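PDB 4YWE: putative aldehyde dehydrogenase from Burkholderia cenocepacia, which probably oxidises aldehydes with NAD or NADP as the electron acceptor, as a four-chain member of the aldehyde dehydrogenase family that also binds metal ions. Local coordinates for residues V31-P34 against S35-Q38; A68-A71 against A72-G75; S82-V85 against T86-E90; L114-Y117 against F118-Y121. One frame throughout, in Å; residues are numbered along the deposited sequence.

Interaction 1: residues V31-P34 against S35-Q38. With CA (calcium ion), chain K.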
# COMPACT_ATOMS: atom_id res chain seq x y z
N VAL A 31 -30.92 15.95 -31.65
CA VAL A 31 -29.72 15.13 -31.76
C VAL A 31 -29.29 15.06 -33.22
O VAL A 31 -30.07 14.65 -34.08
CB VAL A 31 -29.95 13.72 -31.19
CG1 VAL A 31 -28.69 12.88 -31.32
CG2 VAL A 31 -30.39 13.80 -29.74
N VAL A 32 -28.06 15.46 -33.50
CA VAL A 32 -27.61 15.62 -34.88
C VAL A 32 -26.51 14.64 -35.25
O VAL A 32 -25.52 14.49 -34.53
CB VAL A 32 -27.14 17.07 -35.12
CG1 VAL A 32 -26.54 17.22 -36.51
CG2 VAL A 32 -28.29 18.04 -34.92
N ASP A 33 -26.68 13.97 -36.39
CA ASP A 33 -25.64 13.12 -36.96
C ASP A 33 -24.66 14.00 -37.72
O ASP A 33 -25.01 14.54 -38.77
CB ASP A 33 -26.25 12.05 -37.88
CG ASP A 33 -25.23 11.04 -38.38
OD1 ASP A 33 -24.01 11.25 -38.19
OD2 ASP A 33 -25.65 10.02 -38.97
N PRO A 34 -23.44 14.13 -37.20
CA PRO A 34 -22.44 15.03 -37.80
C PRO A 34 -21.92 14.55 -39.16
O PRO A 34 -21.21 15.30 -39.84
CB PRO A 34 -21.32 15.05 -36.76
CG PRO A 34 -21.44 13.75 -36.06
CD PRO A 34 -22.91 13.44 -36.02
N SER A 35 -22.26 13.33 -39.54
CA SER A 35 -21.85 12.80 -40.84
C SER A 35 -22.62 13.46 -41.97
O SER A 35 -22.10 13.62 -43.07
CB SER A 35 -22.04 11.28 -40.88
OG SER A 35 -21.07 10.62 -40.08
N ASP A 36 -23.86 13.85 -41.70
CA ASP A 36 -24.69 14.54 -42.68
C ASP A 36 -25.25 15.85 -42.13
O ASP A 36 -25.86 16.63 -42.86
CB ASP A 36 -25.83 13.63 -43.16
CG ASP A 36 -26.59 12.98 -42.01
OD1 ASP A 36 -26.68 13.59 -40.92
OD2 ASP A 36 -27.10 11.86 -42.20
N GLY A 37 -25.03 16.08 -40.84
CA GLY A 37 -25.47 17.31 -40.20
C GLY A 37 -26.98 17.40 -40.02
O GLY A 37 -27.52 18.49 -39.88
N GLN A 38 -27.64 16.25 -40.02
CA GLN A 38 -29.10 16.21 -39.94
C GLN A 38 -29.59 15.63 -38.61
O GLN A 38 -29.01 14.68 -38.09
CB GLN A 38 -29.67 15.39 -41.10
CG GLN A 38 -29.28 15.91 -42.47
CD GLN A 38 -29.65 17.36 -42.66
OE1 GLN A 38 -30.75 17.79 -42.32
NE2 GLN A 38 -28.73 18.14 -43.22
CA CA K . -24.67 14.24 -32.23
O HOH W 1 -26.11 16.20 -31.46
O HOH W 2 -21.99 9.92 -37.66
O HOH W 3 -23.20 15.86 -33.28
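Asp33 swings its carboxylate over the start of the turn it precedes: a chi1 of -173° turns it forward to Ser35, whose backbone N-H meets OD1 at 3.0 Å from above the carboxylate plane. The turn joins strands 28-33 and 38-44 into a two-stranded antiparallel hairpin, and it closes with a G1 beta bulge in which Gly37 and Gln38 both face Asp33. Asp33 O accepts from Asp36 N at 3.2 Å and from Gly37 N at 2.6 Å, the latter bond short and bent. Gly37 suits its place because the bulge needs a positive phi (71°), which costs a residue without a side chain little. Asp36 makes an Asx turn, its OD1 taking the N-H of Gln38 at 3.0 Å. The two carboxylates come near each other, Asp33 OD2 lying 4.0 Å from Asp36 OD2; Arg98 of helix 89-100 packs on Asp33 and may temper the repulsion. Val32 lays CG1 against the Gly37 carbonyl carbon, while its own carbonyl serves a calcium site that it shares with the backbone oxygens of Asp99 and Asp185 and with waters: Val32 O binds the calcium ion at 2.5 Å, and one of the calcium-bound waters accepts the N-H of Val32 at 2.9 Å.

Interaction 2: residues A68-A71 against A72-G75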
# COMPACT_ATOMS: atom_id res chain seq x y z
N ALA A 68 -26.48 0.05 1.27
CA ALA A 68 -26.53 -1.13 2.13
C ALA A 68 -25.72 -2.27 1.53
O ALA A 68 -25.34 -3.21 2.23
CB ALA A 68 -27.97 -1.56 2.37
N ALA A 69 -25.47 -2.19 0.23
CA ALA A 69 -24.73 -3.22 -0.48
C ALA A 69 -23.26 -3.24 -0.06
O ALA A 69 -22.64 -2.19 0.11
CB ALA A 69 -24.85 -3.03 -1.98
N SER A 70 -22.71 -4.44 0.09
CA SER A 70 -21.30 -4.60 0.41
C SER A 70 -20.46 -4.32 -0.83
O SER A 70 -20.99 -4.23 -1.94
CB SER A 70 -21.01 -6.00 0.93
OG SER A 70 -21.15 -6.97 -0.10
N ALA A 71 -19.16 -4.17 -0.64
CA ALA A 71 -18.24 -3.91 -1.75
C ALA A 71 -18.29 -5.03 -2.78
O ALA A 71 -18.39 -4.78 -3.98
CB ALA A 71 -16.83 -3.71 -1.23
N ALA A 72 -18.21 -6.27 -2.30
CA ALA A 72 -18.24 -7.44 -3.17
C ALA A 72 -19.54 -7.51 -3.96
O ALA A 72 -19.55 -7.90 -5.12
CB ALA A 72 -18.04 -8.71 -2.35
N GLU A 73 -20.64 -7.11 -3.32
CA GLU A 73 -21.94 -7.09 -3.98
C GLU A 73 -21.98 -6.04 -5.08
O GLU A 73 -22.56 -6.27 -6.15
CB GLU A 73 -23.06 -6.84 -2.97
CG GLU A 73 -23.40 -8.05 -2.11
CD GLU A 73 -24.34 -7.72 -0.96
OE1 GLU A 73 -24.52 -6.52 -0.66
OE2 GLU A 73 -24.89 -8.66 -0.36
N ARG A 74 -21.35 -4.89 -4.83
CA ARG A 74 -21.27 -3.84 -5.84
C ARG A 74 -20.42 -4.31 -7.02
O ARG A 74 -20.72 -3.99 -8.17
CB ARG A 74 -20.68 -2.56 -5.25
CG ARG A 74 -21.51 -1.93 -4.15
CD ARG A 74 -21.10 -0.48 -3.93
NE ARG A 74 -19.67 -0.35 -3.67
CZ ARG A 74 -19.12 -0.39 -2.46
NH1 ARG A 74 -19.88 -0.55 -1.39
NH2 ARG A 74 -17.81 -0.25 -2.32
N GLY A 75 -19.37 -5.06 -6.72
CA GLY A 75 -18.48 -5.58 -7.74
C GLY A 75 -19.18 -6.49 -8.73
O GLY A 75 -19.00 -6.36 -9.94
O HOH W 4 -25.04 -6.28 2.02
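The chain arrives extended through Ala69 and Ser70 and then winds into helix 71-87, where Arg74 N bonds back to Ser70 O at 3.0 Å and Gly75 N to Ala71 O at 2.9 Å. Ser70 is the N-cap, and with Glu73 it forms a capping box. Its OG sits between its own backbone N and carbonyl carbon (chi1 69°), a position from which it accepts Glu73 N at 3.3 Å. The return bond is shorter: Glu73 OE1 receives Ser70 N at 2.9 Å, the donor standing above the carboxylate plane. Serine has the short hydroxyl a cap needs, and glutamate is just long enough to reach back across the first turn; its negative charge should also suit the helix N-terminus. A water donates to both Glu73 OE1 and Ala68 O. Arg74 bends at chi3 (-54°) and lays one guanidinium face over Ala71 CA, which sits toward the rim of the group. Ser70 and Ala71 meet Tyr135 and Pro134 of a second subunit, and Ala72 meets Arg116 of a third. Within the chain, Ala71 and Ala72 pack on Asp126, just beyond helix 104-124, and Arg74 NH2 bonds to Ala173 O, tying the start of helix 71-87 to the end of helix 160-174.

Interaction 3: residues S82-V85 against T86-E90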
# COMPACT_ATOMS: atom_id res chain seq x y z
N SER A 82 -20.57 -5.26 -17.04
CA SER A 82 -19.45 -5.44 -17.96
C SER A 82 -19.79 -6.44 -19.06
O SER A 82 -19.48 -6.21 -20.23
CB SER A 82 -18.21 -5.90 -17.20
OG SER A 82 -17.12 -6.14 -18.08
N ALA A 83 -20.42 -7.55 -18.68
CA ALA A 83 -20.80 -8.58 -19.63
C ALA A 83 -21.92 -8.10 -20.55
O ALA A 83 -21.92 -8.42 -21.74
CB ALA A 83 -21.22 -9.85 -18.90
N ARG A 84 -22.85 -7.34 -20.00
CA ARG A 84 -23.96 -6.79 -20.79
C ARG A 84 -23.43 -5.84 -21.86
O ARG A 84 -23.88 -5.88 -23.01
CB ARG A 84 -24.96 -6.06 -19.89
CG ARG A 84 -25.74 -6.97 -18.95
CD ARG A 84 -26.63 -7.94 -19.70
NE ARG A 84 -27.65 -7.26 -20.50
CZ ARG A 84 -27.75 -7.36 -21.83
NH1 ARG A 84 -26.90 -8.12 -22.50
NH2 ARG A 84 -28.70 -6.71 -22.47
N VAL A 85 -22.48 -4.99 -21.48
CA VAL A 85 -21.87 -4.05 -22.41
C VAL A 85 -21.13 -4.80 -23.52
O VAL A 85 -21.25 -4.46 -24.70
CB VAL A 85 -20.92 -3.08 -21.68
CG1 VAL A 85 -20.13 -2.24 -22.68
CG2 VAL A 85 -21.70 -2.19 -20.73
N THR A 86 -20.37 -5.82 -23.13
CA THR A 86 -19.62 -6.64 -24.08
C THR A 86 -20.56 -7.27 -25.11
O THR A 86 -20.26 -7.31 -26.30
CB THR A 86 -18.82 -7.75 -23.37
OG1 THR A 86 -17.79 -7.16 -22.58
CG2 THR A 86 -18.19 -8.70 -24.38
N ASP A 87 -21.70 -7.76 -24.64
CA ASP A 87 -22.70 -8.35 -25.53
C ASP A 87 -23.37 -7.28 -26.40
O ASP A 87 -23.87 -7.59 -27.47
CB ASP A 87 -23.76 -9.11 -24.73
CG ASP A 87 -23.45 -10.59 -24.62
OD1 ASP A 87 -22.88 -11.15 -25.58
OD2 ASP A 87 -23.79 -11.19 -23.58
N SER A 88 -23.37 -6.04 -25.93
CA SER A 88 -24.05 -4.96 -26.63
C SER A 88 -23.07 -4.03 -27.34
O SER A 88 -23.39 -2.87 -27.59
CB SER A 88 -24.92 -4.15 -25.66
OG SER A 88 -25.87 -4.98 -25.01
N ILE A 89 -21.89 -4.54 -27.67
CA ILE A 89 -20.85 -3.74 -28.32
C ILE A 89 -21.32 -3.20 -29.67
O ILE A 89 -21.19 -2.00 -29.94
CB ILE A 89 -19.55 -4.54 -28.47
CG1 ILE A 89 -18.82 -4.63 -27.13
CG2 ILE A 89 -18.63 -3.88 -29.50
CD1 ILE A 89 -17.49 -5.34 -27.20
N GLU A 90 -21.85 -4.07 -30.51
CA GLU A 90 -22.29 -3.68 -31.85
C GLU A 90 -23.40 -2.62 -31.78
O GLU A 90 -23.39 -1.66 -32.54
CB GLU A 90 -22.78 -4.90 -32.63
CG GLU A 90 -21.69 -5.91 -32.94
CD GLU A 90 -20.55 -5.31 -33.75
OE1 GLU A 90 -19.38 -5.57 -33.40
OE2 GLU A 90 -20.83 -4.59 -34.73
O HOH W 5 -16.68 -7.47 -20.39
O HOH W 6 -27.85 -6.74 -24.99
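Arg84 bends forward toward the end of helix 71-87, turning at both chi2 and chi3 (near -60° each), which brings its guanidinium beside Asp87, the last helical residue, and Ser88 just after it. The edge of the guanidinium lies near Asp87 CB, with NH1 4.0 Å from that carbon. The guanidinium and carboxylate planes are inclined by 48°. NH1 stays 4.5 Å from Asp87 OD2, too far for a salt bridge, though the opposite charges may still attract weakly; Arg84 NH2 forms a salt bridge with Glu199. A water accepts from Arg84 NH2 at 2.7 Å and also bonds Ser88 OG, bridging the long basic side chain to the short hydroxyl. Ser88 has left helical geometry, and its backbone N makes weak bonds to both Arg84 O and Val85 O. A serine fits this break, since its hydroxyl lies close to the last turn, OG 3.0 Å from Arg84 O. Earlier in the helix, Ser82 and Thr86, four residues apart, hold a water between their hydroxyls: it donates to Ser82 OG at 2.7 Å and bonds Thr86 OG1. Their backbones keep the regular helix, with Thr86 N bonded to Ser82 O. Ser82 OG also bonds Ala115 O, and Thr86 packs on Ala115, which joins this stretch to helix 104-124. Arg84, Val85 and Ser88 touch Leu196 of helix 188-200, and the chain turns at Ser88 into helix 89-100.

Interaction 4: residues L114-Y117 against F118-Y121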
# COMPACT_ATOMS: atom_id res chain seq x y z
N LEU A 114 -15.31 0.57 -22.51
CA LEU A 114 -16.38 0.75 -21.53
C LEU A 114 -16.58 -0.52 -20.72
O LEU A 114 -16.74 -0.47 -19.50
CB LEU A 114 -17.68 1.14 -22.23
CG LEU A 114 -18.92 1.24 -21.33
CD1 LEU A 114 -18.71 2.27 -20.24
CD2 LEU A 114 -20.15 1.56 -22.15
N ALA A 115 -16.58 -1.66 -21.40
CA ALA A 115 -16.73 -2.95 -20.74
C ALA A 115 -15.52 -3.27 -19.88
O ALA A 115 -15.63 -3.91 -18.83
CB ALA A 115 -16.95 -4.05 -21.77
N ARG A 116 -14.35 -2.81 -20.32
CA ARG A 116 -13.11 -3.06 -19.60
C ARG A 116 -13.07 -2.25 -18.30
O ARG A 116 -12.60 -2.73 -17.27
CB ARG A 116 -11.90 -2.74 -20.48
CG ARG A 116 -10.55 -2.90 -19.79
CD ARG A 116 -10.40 -4.26 -19.11
NE ARG A 116 -9.15 -4.36 -18.38
CZ ARG A 116 -8.93 -5.20 -17.36
NH1 ARG A 116 -9.90 -6.01 -16.95
NH2 ARG A 116 -7.76 -5.22 -16.76
N TYR A 117 -13.57 -1.02 -18.36
CA TYR A 117 -13.68 -0.18 -17.17
C TYR A 117 -14.51 -0.86 -16.09
O TYR A 117 -14.09 -0.95 -14.93
CB TYR A 117 -14.29 1.18 -17.51
CG TYR A 117 -13.29 2.19 -18.02
CD1 TYR A 117 -12.20 2.57 -17.25
CD2 TYR A 117 -13.45 2.79 -19.26
CE1 TYR A 117 -11.29 3.49 -17.71
CE2 TYR A 117 -12.54 3.73 -19.73
CZ TYR A 117 -11.46 4.07 -18.94
OH TYR A 117 -10.56 5.00 -19.40
N PHE A 118 -15.68 -1.36 -16.48
CA PHE A 118 -16.59 -2.00 -15.54
C PHE A 118 -16.01 -3.32 -15.03
O PHE A 118 -16.17 -3.65 -13.86
CB PHE A 118 -17.95 -2.23 -16.19
CG PHE A 118 -18.73 -0.96 -16.42
CD1 PHE A 118 -18.66 0.08 -15.51
CD2 PHE A 118 -19.52 -0.81 -17.54
CE1 PHE A 118 -19.37 1.25 -15.72
CE2 PHE A 118 -20.24 0.36 -17.75
CZ PHE A 118 -20.16 1.39 -16.84
N GLU A 119 -15.33 -4.05 -15.90
CA GLU A 119 -14.69 -5.30 -15.52
C GLU A 119 -13.58 -5.07 -14.49
O GLU A 119 -13.48 -5.78 -13.49
CB GLU A 119 -14.11 -6.01 -16.75
CG GLU A 119 -13.41 -7.32 -16.43
CD GLU A 119 -12.71 -7.91 -17.64
OE1 GLU A 119 -12.02 -7.16 -18.36
OE2 GLU A 119 -12.84 -9.13 -17.86
N PHE A 120 -12.75 -4.07 -14.76
CA PHE A 120 -11.62 -3.75 -13.89
C PHE A 120 -12.09 -3.32 -12.51
O PHE A 120 -11.61 -3.83 -11.50
CB PHE A 120 -10.75 -2.65 -14.53
CG PHE A 120 -9.57 -2.25 -13.69
CD1 PHE A 120 -8.40 -3.00 -13.71
CD2 PHE A 120 -9.61 -1.11 -12.91
CE1 PHE A 120 -7.31 -2.63 -12.95
CE2 PHE A 120 -8.52 -0.73 -12.14
CZ PHE A 120 -7.37 -1.49 -12.17
N TYR A 121 -13.02 -2.38 -12.47
CA TYR A 121 -13.49 -1.82 -11.21
C TYR A 121 -14.35 -2.81 -10.42
O TYR A 121 -14.46 -2.70 -9.20
CB TYR A 121 -14.25 -0.52 -11.46
CG TYR A 121 -13.33 0.65 -11.73
CD1 TYR A 121 -12.23 0.89 -10.91
CD2 TYR A 121 -13.54 1.50 -12.81
CE1 TYR A 121 -11.38 1.95 -11.15
CE2 TYR A 121 -12.69 2.56 -13.06
CZ TYR A 121 -11.61 2.78 -12.23
OH TYR A 121 -10.76 3.84 -12.47
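Arg116, on helix 104-124, leaves its CB pointing away from the following turn and then comes back along it. CG is anti to the backbone N (chi1 177°), and a bend at chi2 (52°) carries CD to 3.4 Å from Glu119 OE1. Past NE, NH1 donates to Glu119 OE1 at 2.8 Å in an i to i+3 salt bridge. The two flat groups are 88° apart; NH1 stands above the carboxylate plane, and OE1 is tilted from the guanidinium plane. One guanidinium face looks onto Phe120 CB, and NH2 lies at the edge of the Phe120 ring, 3.8 Å from CD1. That same NH2 pairs with Glu453 and with Asp126 of a third subunit, while Glu119 OE2 takes Arg76 of that subunit, whose Lys127 makes a cation-pi contact with Phe120: long charged side chains suit a helix flank that is also a subunit interface. The flank turned inward is apolar and aromatic. Leu114 and Phe118, one turn apart, lie side by side and point the same way, with CD1 of Leu114 3.5 Å from CE2 of Phe118. Tyr117 and Tyr121 repeat the spacing, CD1 of Tyr117 lying 4.2 Å from CE2 of Tyr121; the Tyr117 side chain is about 9 Å from that of Glu256, a predicted active-site residue. Tyrosine can fill a buried place and still offer a polar tip: Tyr121 OH is hydrogen-bonded to Gly469 O.

How the interactions relate
Interactions 2 and 3 mark the two ends of helix 71-87, the first its capped start and the second its break at Ser88, where helix 89-100 takes over. Interaction 4 belongs to helix 104-124 and is the buried member of the set; interactions 1 to 3 are partly buried. Helices 71-87 and 104-124 pack together at interactions 3 and 4, where Val85 CG1 also rests on Ala115 CB. Interaction 1 stands apart as a hairpin turn beside calcium, its nearest atoms about 14 Å from those of interaction 3. Backbone-satisfying polar groups dominate interactions 1 and 2, and waters bridge side chains in interaction 3, whereas interaction 4 combines aromatic packing with charges shared across subunits, its Arg116 meeting Ala72 of interaction 2 in another subunit.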